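Local coordinates for uncharacterized protein (Acinetobacter baumannii, PDB 4PAR) that cuts DNA as a 5-hydroxymethylcytosine-specific restriction enzyme, pairing a Vsr-like endonuclease domain with an SRA-like domain that probably recognises the modified base, at residues 49-54 with 110-115; 57-62 with 97-102; 241-246 with 304-309. The protein carries 3 engineered substitutions. All blocks are in the same frame, centred on the assembly; numbering follows the deposited sequence.

Contact 1: 49-54 with 110-115; sequences FVRLSN and EDIISI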
loop_
_atom_site.group_PDB
_atom_site.type_symbol
_atom_site.label_atom_id
_atom_site.label_comp_id
_atom_site.label_asym_id
_atom_site.label_seq_id
_atom_site.Cartn_x
_atom_site.Cartn_y
_atom_site.Cartn_z
ATOM N N PHE F 49 13.474 -13.693 -11.322
ATOM C CA PHE F 49 13.749 -12.725 -12.385
ATOM C C PHE F 49 15.094 -12.998 -13.051
ATOM O O PHE F 49 16.097 -13.195 -12.368
ATOM C CB PHE F 49 13.738 -11.300 -11.839
ATOM C CG PHE F 49 12.375 -10.787 -11.493
ATOM C CD1 PHE F 49 11.532 -10.308 -12.482
ATOM C CD2 PHE F 49 11.942 -10.761 -10.178
ATOM C CE1 PHE F 49 10.279 -9.823 -12.169
ATOM C CE2 PHE F 49 10.691 -10.276 -9.855
ATOM C CZ PHE F 49 9.858 -9.807 -10.852
ATOM N N VAL F 50 15.113 -13.011 -14.382
ATOM C CA VAL F 50 16.361 -13.199 -15.125
ATOM C C VAL F 50 16.541 -12.142 -16.206
ATOM O O VAL F 50 15.581 -11.500 -16.621
ATOM C CB VAL F 50 16.424 -14.579 -15.773
ATOM C CG1 VAL F 50 16.278 -15.653 -14.714
ATOM C CG2 VAL F 50 15.338 -14.712 -16.821
ATOM N N ARG F 51 17.777 -11.954 -16.656
ATOM C CA ARG F 51 18.051 -10.945 -17.675
ATOM C C ARG F 51 18.488 -11.586 -18.977
ATOM O O ARG F 51 19.535 -12.230 -19.042
ATOM C CB ARG F 51 19.116 -9.969 -17.192
ATOM C CG ARG F 51 19.332 -8.814 -18.129
ATOM C CD ARG F 51 20.235 -7.779 -17.499
ATOM N NE ARG F 51 19.667 -7.217 -16.278
ATOM C CZ ARG F 51 18.777 -6.231 -16.260
ATOM N NH1 ARG F 51 18.341 -5.707 -17.398
ATOM N NH2 ARG F 51 18.319 -5.771 -15.103
ATOM N N LEU F 52 17.672 -11.406 -20.009
ATOM C CA LEU F 52 17.939 -11.991 -21.314
ATOM C C LEU F 52 19.066 -11.270 -22.031
ATOM O O LEU F 52 19.649 -10.315 -21.513
ATOM C CB LEU F 52 16.694 -11.952 -22.196
ATOM C CG LEU F 52 15.368 -12.497 -21.690
ATOM C CD1 LEU F 52 14.335 -12.334 -22.787
ATOM C CD2 LEU F 52 15.509 -13.951 -21.294
ATOM N N SER F 53 19.343 -11.718 -23.249
ATOM C CA SER F 53 20.406 -11.138 -24.062
ATOM C C SER F 53 20.195 -9.671 -24.359
ATOM O O SER F 53 21.159 -8.930 -24.474
ATOM C CB SER F 53 20.531 -11.888 -25.381
ATOM O OG SER F 53 20.853 -13.253 -25.155
ATOM N N ASN F 54 18.942 -9.244 -24.439
ATOM C CA ASN F 54 18.619 -7.975 -25.090
ATOM C C ASN F 54 18.528 -6.677 -24.308
ATOM O O ASN F 54 18.490 -5.624 -24.933
ATOM C CB ASN F 54 17.290 -8.124 -25.821
ATOM C CG ASN F 54 16.378 -9.094 -25.138
ATOM O OD1 ASN F 54 16.539 -9.412 -23.948
ATOM N ND2 ASN F 54 15.399 -9.564 -25.871
ATOM N N GLU F 110 14.542 -5.125 -8.399
ATOM C CA GLU F 110 14.407 -6.557 -8.141
ATOM C C GLU F 110 15.720 -7.293 -8.331
ATOM O O GLU F 110 16.653 -6.763 -8.929
ATOM C CB GLU F 110 13.334 -7.177 -9.040
ATOM C CG GLU F 110 11.925 -6.659 -8.790
ATOM C CD GLU F 110 11.415 -6.984 -7.397
ATOM O OE1 GLU F 110 11.958 -7.916 -6.759
ATOM O OE2 GLU F 110 10.467 -6.304 -6.942
ATOM N N ASP F 111 15.791 -8.519 -7.821
ATOM C CA ASP F 111 17.028 -9.277 -7.886
ATOM C C ASP F 111 17.045 -10.033 -9.194
ATOM O O ASP F 111 16.390 -11.064 -9.354
ATOM C CB ASP F 111 17.131 -10.255 -6.709
ATOM C CG ASP F 111 18.358 -11.145 -6.789
ATOM O OD1 ASP F 111 19.456 -10.626 -7.085
ATOM O OD2 ASP F 111 18.226 -12.365 -6.558
ATOM N N ILE F 112 17.873 -9.543 -10.104
ATOM C CA ILE F 112 17.872 -10.014 -11.470
ATOM C C ILE F 112 19.221 -10.629 -11.754
ATOM O O ILE F 112 20.252 -9.983 -11.593
ATOM C CB ILE F 112 17.572 -8.872 -12.446
ATOM C CG1 ILE F 112 16.308 -8.135 -11.998
ATOM C CG2 ILE F 112 17.440 -9.406 -13.861
ATOM C CD1 ILE F 112 15.874 -7.010 -12.898
ATOM N N ILE F 113 19.220 -11.887 -12.161
ATOM C CA ILE F 113 20.475 -12.596 -12.307
ATOM C C ILE F 113 20.791 -12.923 -13.758
ATOM O O ILE F 113 19.994 -12.663 -14.663
ATOM C CB ILE F 113 20.467 -13.897 -11.498
ATOM C CG1 ILE F 113 19.453 -14.878 -12.084
ATOM C CG2 ILE F 113 20.159 -13.610 -10.038
ATOM C CD1 ILE F 113 19.545 -16.250 -11.485
ATOM N N SER F 114 21.963 -13.507 -13.965
ATOM C CA SER F 114 22.406 -13.861 -15.296
ATOM C C SER F 114 22.156 -15.335 -15.501
ATOM O O SER F 114 22.497 -16.142 -14.636
ATOM C CB SER F 114 23.887 -13.531 -15.485
ATOM O OG SER F 114 24.371 -14.098 -16.688
ATOM N N ILE F 115 21.545 -15.684 -16.630
ATOM C CA ILE F 115 21.218 -17.077 -16.919
ATOM C C ILE F 115 22.262 -17.755 -17.785
ATOM O O ILE F 115 22.068 -18.897 -18.212
ATOM C CB ILE F 115 19.850 -17.211 -17.602
ATOM C CG1 ILE F 115 19.601 -16.046 -18.558
ATOM C CG2 ILE F 115 18.769 -17.263 -16.563
ATOM C CD1 ILE F 115 20.177 -16.252 -19.940
#

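Contact 2: 57-62 with 97-102; sequences IALTDL and YSISQT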
loop_
_atom_site.group_PDB
_atom_site.type_symbol
_atom_site.label_atom_id
_atom_site.label_comp_id
_atom_site.label_asym_id
_atom_site.label_seq_id
_atom_site.Cartn_x
_atom_site.Cartn_y
_atom_site.Cartn_z
ATOM N N ILE F 57 13.697 -7.947 -19.370
ATOM C CA ILE F 57 13.636 -8.716 -18.123
ATOM C C ILE F 57 12.605 -9.833 -18.223
ATOM O O ILE F 57 11.443 -9.595 -18.548
ATOM C CB ILE F 57 13.304 -7.826 -16.915
ATOM C CG1 ILE F 57 14.234 -6.610 -16.880
ATOM C CG2 ILE F 57 13.408 -8.623 -15.615
ATOM C CD1 ILE F 57 13.909 -5.631 -15.783
ATOM N N ALA F 58 13.045 -11.050 -17.924
ATOM C CA ALA F 58 12.205 -12.233 -18.013
ATOM C C ALA F 58 12.058 -12.884 -16.652
ATOM O O ALA F 58 12.600 -12.390 -15.666
ATOM C CB ALA F 58 12.790 -13.212 -19.003
ATOM N N LEU F 59 11.323 -13.990 -16.588
ATOM C CA LEU F 59 11.189 -14.724 -15.333
ATOM C C LEU F 59 10.960 -16.210 -15.550
ATOM O O LEU F 59 10.342 -16.623 -16.531
ATOM C CB LEU F 59 10.055 -14.142 -14.486
ATOM C CG LEU F 59 8.666 -13.968 -15.098
ATOM C CD1 LEU F 59 7.857 -15.253 -15.051
ATOM C CD2 LEU F 59 7.942 -12.855 -14.364
ATOM N N THR F 60 11.458 -17.015 -14.619
ATOM C CA THR F 60 11.250 -18.450 -14.696
ATOM C C THR F 60 10.469 -18.935 -13.483
ATOM O O THR F 60 10.606 -18.396 -12.384
ATOM C CB THR F 60 12.580 -19.209 -14.807
ATOM O OG1 THR F 60 13.473 -18.758 -13.784
ATOM C CG2 THR F 60 13.208 -18.943 -16.146
ATOM N N ASP F 61 9.653 -19.961 -13.700
ATOM C CA ASP F 61 8.704 -20.427 -12.696
ATOM C C ASP F 61 9.371 -21.175 -11.548
ATOM O O ASP F 61 9.021 -20.968 -10.387
ATOM C CB ASP F 61 7.646 -21.315 -13.358
ATOM C CG ASP F 61 6.801 -20.557 -14.364
ATOM O OD1 ASP F 61 6.322 -19.449 -14.022
ATOM O OD2 ASP F 61 6.631 -21.061 -15.498
ATOM N N LEU F 62 10.323 -22.047 -11.865
ATOM C CA LEU F 62 11.080 -22.715 -10.808
ATOM C C LEU F 62 12.591 -22.637 -11.075
ATOM O O LEU F 62 13.027 -22.810 -12.205
ATOM C CB LEU F 62 10.625 -24.169 -10.667
ATOM C CG LEU F 62 11.268 -24.982 -9.542
ATOM C CD1 LEU F 62 10.894 -24.406 -8.195
ATOM C CD2 LEU F 62 10.862 -26.438 -9.629
ATOM N N TYR F 97 8.930 -16.269 -21.785
ATOM C CA TYR F 97 8.051 -15.235 -21.249
ATOM C C TYR F 97 8.850 -14.072 -20.710
ATOM O O TYR F 97 9.774 -14.265 -19.924
ATOM C CB TYR F 97 7.159 -15.791 -20.138
ATOM C CG TYR F 97 6.257 -16.927 -20.553
ATOM C CD1 TYR F 97 6.721 -18.233 -20.562
ATOM C CD2 TYR F 97 4.935 -16.695 -20.919
ATOM C CE1 TYR F 97 5.905 -19.279 -20.929
ATOM C CE2 TYR F 97 4.108 -17.737 -21.288
ATOM C CZ TYR F 97 4.601 -19.029 -21.292
ATOM O OH TYR F 97 3.800 -20.083 -21.655
ATOM N N SER F 98 8.478 -12.864 -21.116
ATOM C CA SER F 98 9.217 -11.676 -20.716
ATOM C C SER F 98 8.279 -10.581 -20.224
ATOM O O SER F 98 7.069 -10.760 -20.199
ATOM C CB SER F 98 10.061 -11.168 -21.881
ATOM O OG SER F 98 9.264 -10.994 -23.038
ATOM N N ILE F 99 8.847 -9.449 -19.825
ATOM C CA ILE F 99 8.059 -8.332 -19.327
ATOM C C ILE F 99 8.217 -7.143 -20.260
ATOM O O ILE F 99 9.296 -6.929 -20.812
ATOM C CB ILE F 99 8.494 -7.928 -17.910
ATOM C CG1 ILE F 99 8.684 -9.166 -17.039
ATOM C CG2 ILE F 99 7.491 -6.973 -17.285
ATOM C CD1 ILE F 99 7.437 -10.014 -16.909
ATOM N N SER F 100 7.149 -6.372 -20.443
ATOM C CA SER F 100 7.229 -5.156 -21.249
ATOM C C SER F 100 8.261 -4.193 -20.669
ATOM O O SER F 100 8.340 -4.022 -19.452
ATOM C CB SER F 100 5.859 -4.481 -21.345
ATOM O OG SER F 100 5.124 -4.637 -20.142
ATOM N N GLN F 101 9.051 -3.576 -21.547
ATOM C CA GLN F 101 10.129 -2.671 -21.136
ATOM C C GLN F 101 9.638 -1.545 -20.236
ATOM O O GLN F 101 10.390 -1.030 -19.410
ATOM C CB GLN F 101 10.831 -2.077 -22.360
ATOM C CG GLN F 101 11.801 -3.020 -23.063
ATOM C CD GLN F 101 11.109 -4.048 -23.946
ATOM O OE1 GLN F 101 10.006 -4.508 -23.646
ATOM N NE2 GLN F 101 11.758 -4.410 -25.047
ATOM N N THR F 102 8.375 -1.164 -20.408
ATOM C CA THR F 102 7.749 -0.166 -19.548
ATOM C C THR F 102 7.640 -0.680 -18.112
ATOM O O THR F 102 7.859 0.068 -17.158
ATOM C CB THR F 102 6.350 0.231 -20.068
ATOM O OG1 THR F 102 5.592 -0.949 -20.370
ATOM C CG2 THR F 102 6.470 1.083 -21.324
#

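Contact 3: 241-246 with 304-309; sequences DGLTIT and WKRVKS. Engineered in segment 304-309: S309 (natural residue Cys).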
loop_
_atom_site.group_PDB
_atom_site.type_symbol
_atom_site.label_atom_id
_atom_site.label_comp_id
_atom_site.label_asym_id
_atom_site.label_seq_id
_atom_site.Cartn_x
_atom_site.Cartn_y
_atom_site.Cartn_z
ATOM N N ASP F 241 25.303 -10.932 -19.153
ATOM C CA ASP F 241 26.149 -12.049 -18.751
ATOM C C ASP F 241 26.911 -11.738 -17.461
ATOM O O ASP F 241 27.622 -12.589 -16.919
ATOM C CB ASP F 241 27.123 -12.412 -19.876
ATOM C CG ASP F 241 27.783 -11.191 -20.502
ATOM O OD1 ASP F 241 27.880 -10.142 -19.828
ATOM O OD2 ASP F 241 28.212 -11.282 -21.672
ATOM N N GLY F 242 26.760 -10.508 -16.977
ATOM C CA GLY F 242 27.376 -10.087 -15.731
ATOM C C GLY F 242 28.864 -9.835 -15.849
ATOM O O GLY F 242 29.576 -9.814 -14.845
ATOM N N LEU F 243 29.339 -9.654 -17.076
ATOM C CA LEU F 243 30.755 -9.395 -17.313
ATOM C C LEU F 243 31.162 -7.949 -17.043
ATOM O O LEU F 243 32.143 -7.695 -16.346
ATOM C CB LEU F 243 31.123 -9.759 -18.749
ATOM C CG LEU F 243 30.980 -11.234 -19.115
ATOM C CD1 LEU F 243 31.522 -11.484 -20.516
ATOM C CD2 LEU F 243 31.692 -12.100 -18.090
ATOM N N THR F 244 30.405 -7.005 -17.591
ATOM C CA THR F 244 30.824 -5.606 -17.576
ATOM C C THR F 244 29.801 -4.688 -16.919
ATOM O O THR F 244 28.619 -4.707 -17.259
ATOM C CB THR F 244 31.110 -5.086 -19.009
ATOM O OG1 THR F 244 30.244 -3.982 -19.305
ATOM C CG2 THR F 244 30.901 -6.188 -20.044
ATOM N N ILE F 245 30.278 -3.877 -15.982
ATOM C CA ILE F 245 29.451 -2.902 -15.286
ATOM C C ILE F 245 29.857 -1.476 -15.648
ATOM O O ILE F 245 31.023 -1.116 -15.526
ATOM C CB ILE F 245 29.556 -3.077 -13.768
ATOM C CG1 ILE F 245 28.978 -4.431 -13.353
ATOM C CG2 ILE F 245 28.862 -1.929 -13.048
ATOM C CD1 ILE F 245 29.002 -4.679 -11.857
ATOM N N THR F 246 28.902 -0.662 -16.088
ATOM C CA THR F 246 29.202 0.732 -16.408
ATOM C C THR F 246 28.717 1.674 -15.311
ATOM O O THR F 246 27.557 1.604 -14.877
ATOM C CB THR F 246 28.574 1.169 -17.749
ATOM O OG1 THR F 246 27.162 1.361 -17.590
ATOM C CG2 THR F 246 28.833 0.130 -18.833
ATOM N N TRP F 304 33.862 -1.404 -15.634
ATOM C CA TRP F 304 34.475 -2.414 -14.790
ATOM C C TRP F 304 34.245 -3.794 -15.395
ATOM O O TRP F 304 33.106 -4.229 -15.533
ATOM C CB TRP F 304 33.904 -2.348 -13.367
ATOM C CG TRP F 304 33.943 -0.968 -12.762
ATOM C CD1 TRP F 304 33.046 0.043 -12.964
ATOM C CD2 TRP F 304 34.931 -0.451 -11.858
ATOM N NE1 TRP F 304 33.416 1.155 -12.245
ATOM C CE2 TRP F 304 34.568 0.878 -11.559
ATOM C CE3 TRP F 304 36.085 -0.984 -11.274
ATOM C CZ2 TRP F 304 35.320 1.681 -10.701
ATOM C CZ3 TRP F 304 36.828 -0.185 -10.424
ATOM C CH2 TRP F 304 36.444 1.133 -10.148
ATOM N N LYS F 305 35.328 -4.464 -15.773
ATOM C CA LYS F 305 35.254 -5.810 -16.334
ATOM C C LYS F 305 35.447 -6.828 -15.214
ATOM O O LYS F 305 36.213 -6.581 -14.285
ATOM C CB LYS F 305 36.308 -5.996 -17.432
ATOM C CG LYS F 305 36.331 -7.376 -18.081
ATOM C CD LYS F 305 37.480 -7.496 -19.072
ATOM C CE LYS F 305 37.577 -8.903 -19.643
ATOM N NZ LYS F 305 37.893 -9.912 -18.595
ATOM N N ARG F 306 34.762 -7.966 -15.293
ATOM C CA ARG F 306 34.841 -8.952 -14.216
ATOM C C ARG F 306 35.959 -9.958 -14.467
ATOM O O ARG F 306 35.872 -10.798 -15.367
ATOM C CB ARG F 306 33.508 -9.688 -14.058
ATOM C CG ARG F 306 33.505 -10.703 -12.929
ATOM C CD ARG F 306 32.168 -11.412 -12.829
ATOM N NE ARG F 306 31.971 -12.377 -13.906
ATOM C CZ ARG F 306 30.822 -13.002 -14.142
ATOM N NH1 ARG F 306 29.765 -12.753 -13.379
ATOM N NH2 ARG F 306 30.726 -13.868 -15.141
ATOM N N VAL F 307 37.016 -9.858 -13.667
ATOM C CA VAL F 307 38.155 -10.754 -13.795
ATOM C C VAL F 307 38.134 -11.959 -12.854
ATOM O O VAL F 307 38.898 -12.905 -13.053
ATOM C CB VAL F 307 39.472 -9.992 -13.565
ATOM C CG1 VAL F 307 39.684 -8.972 -14.673
ATOM C CG2 VAL F 307 39.465 -9.322 -12.198
ATOM N N LYS F 308 37.265 -11.953 -11.846
ATOM C CA LYS F 308 37.241 -13.090 -10.921
ATOM C C LYS F 308 35.837 -13.419 -10.430
ATOM O O LYS F 308 35.028 -12.531 -10.181
ATOM C CB LYS F 308 38.170 -12.836 -9.723
ATOM C CG LYS F 308 39.650 -13.157 -9.991
ATOM C CD LYS F 308 40.540 -12.952 -8.760
ATOM C CE LYS F 308 40.331 -14.034 -7.698
ATOM N NZ LYS F 308 40.824 -15.382 -8.111
ATOM N N SER F 309 35.548 -14.712 -10.324
ATOM C CA SER F 309 34.256 -15.176 -9.834
ATOM C C SER F 309 34.277 -15.582 -8.357
ATOM O O SER F 309 33.253 -15.986 -7.802
ATOM C CB SER F 309 33.766 -16.348 -10.686
ATOM O OG SER F 309 33.606 -15.955 -12.040
#

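Contact 1: 49-54 with 110-115
F49, V50 and R51 meet I112 and I113 in a short, weakly bonded parallel beta pairing at one margin of a five-stranded mixed sheet. The sheet belongs to the N-terminal nuclease domain, a PDDEXK-type, Vsr-like fold. Strand 113-114 is an outermost strand of this sheet and lies against strand 45-51, with V50 bridged to I113. Two backbone bonds hold it. R51 N donates to I113 O at 3.1 Å, and I113 N donates weakly to F49 O at 3.4 Å. V50 and I113 share a face of the sheet. V50 CG1 packs on I115 CG2 at 3.5 Å, where the two side chains cross at about a right angle, and more distantly on I113 CG1. I112 packs obliquely against the side chain of R51. Its CG2 touches R51 CB at 3.8 Å. E110 covers one face of the F49 ring with CB, and the ring and carboxylate planes are 27° apart. The charged ends of E110 and D111 have their partners in the SRA-like domain: E110 forms a salt bridge with K276, and D111 forms one with R286. These salt bridges link segment 110-115 to that domain. The R51 chain bends at chi3 (-61°), which places NE. R51 NH2 meets I112 CD1 at 3.5 Å, obliquely to the guanidinium plane.

Contact 2: 57-62 with 97-102
A single beta bridge, A58 to S98, joins strand 57-60 of the nuclease sheet to strand 97-99 of a small two-stranded antiparallel sheet, 85-87 with 97-99. The CA atoms of A58 and S98 are 4.1 Å apart. The strand axes run at 136° to each other, far from a regular antiparallel pair. One backbone bond crosses, from I99 N to I57 O at 2.9 Å. I99 CG1 lies beside the same carbonyl oxygen. A58 CB lies near Y97 O. Within the Vsr-like nuclease fold, strand 57-64 is an inner strand of the main sheet, so the bridge ties the small sheet to it. All six touching residues are buried. M85 of strand 85-87 packs on L59, Y97 and I99. The phenol OH of Y97 is bonded to the backbone N of G76 and E75, while K23 makes a cation-pi contact with the ring. In I99, chi1 of -45° sets CG1 anti to the carbonyl carbon, and the bend at chi2 (-59°) places CD1. That CD1 meets L59 CD2 at 3.8 Å, and the two side chains cross at about a right angle.

Contact 3: 241-246 with 304-309
I245 and W304 form a hydrogen-bonded antiparallel pair between strands 244-247 and 302-312 in the mixed sheet of the SRA-like domain. I245 N donates to W304 O at 2.9 Å, nearly straight at 171°. W304 N donates back to I245 O, also at 2.9 Å. Both donors lie in the carbonyl planes of their acceptors. T244 and K305 make the next, non-hydrogen-bonded pair, where T244 CA adds a CA-H...O contact to W304 O. Further along, R306 N reaches L243 O at 2.8 Å, but the bond is bent and weak.

The apolar and ring contacts are modest. I245 and W304 share one face of the sheet and meet through their CB atoms. The indole is turned so that its edge, at CD1, lies 3.5 Å from I245 O, which sits in the ring plane. The indole NE1 has a weak bond to E247.

The polar contacts gather at the turn before strand 244-247. D241 OD1 accepts from L243 N, which makes an Asx turn, and it also bonds to S239 OG. R306 CG is anti to the backbone N (chi1 -178°), and the chain bends at chi3 (73°), which places NE. G242 O sits over one face of the guanidinium, offset toward the rim. It is 3.3 Å from R306 NH1, at an angle too poor for a hydrogen bond, and has a weak bond with Y291 OH. Engineered S309 has its OG over the opposite face.

One van der Waals contact remains. L243 crosses R306 at about a right angle and brings CD2 to 3.6 Å from R306 NH2.

How the contacts relate
Contacts 1 and 2 lie in the N-terminal nuclease domain, with centres about 9 Å apart. They share one sheet, since strands 45-51 and 57-64 are neighbours in it. Contact 2 is nested along the chain inside the loop that contact 1 closes. The two touch, with V50 O probably accepting from A58 N and I112 packing on I57. Contact 3 follows later in the chain, in the SRA-like domain. Its centre is about 15 Å from that of contact 1 and about 23 Å from that of contact 2. S114 OG packs on D241 CA, so contacts 1 and 3 meet where the two domains adjoin, whereas contact 2 does not touch contact 3.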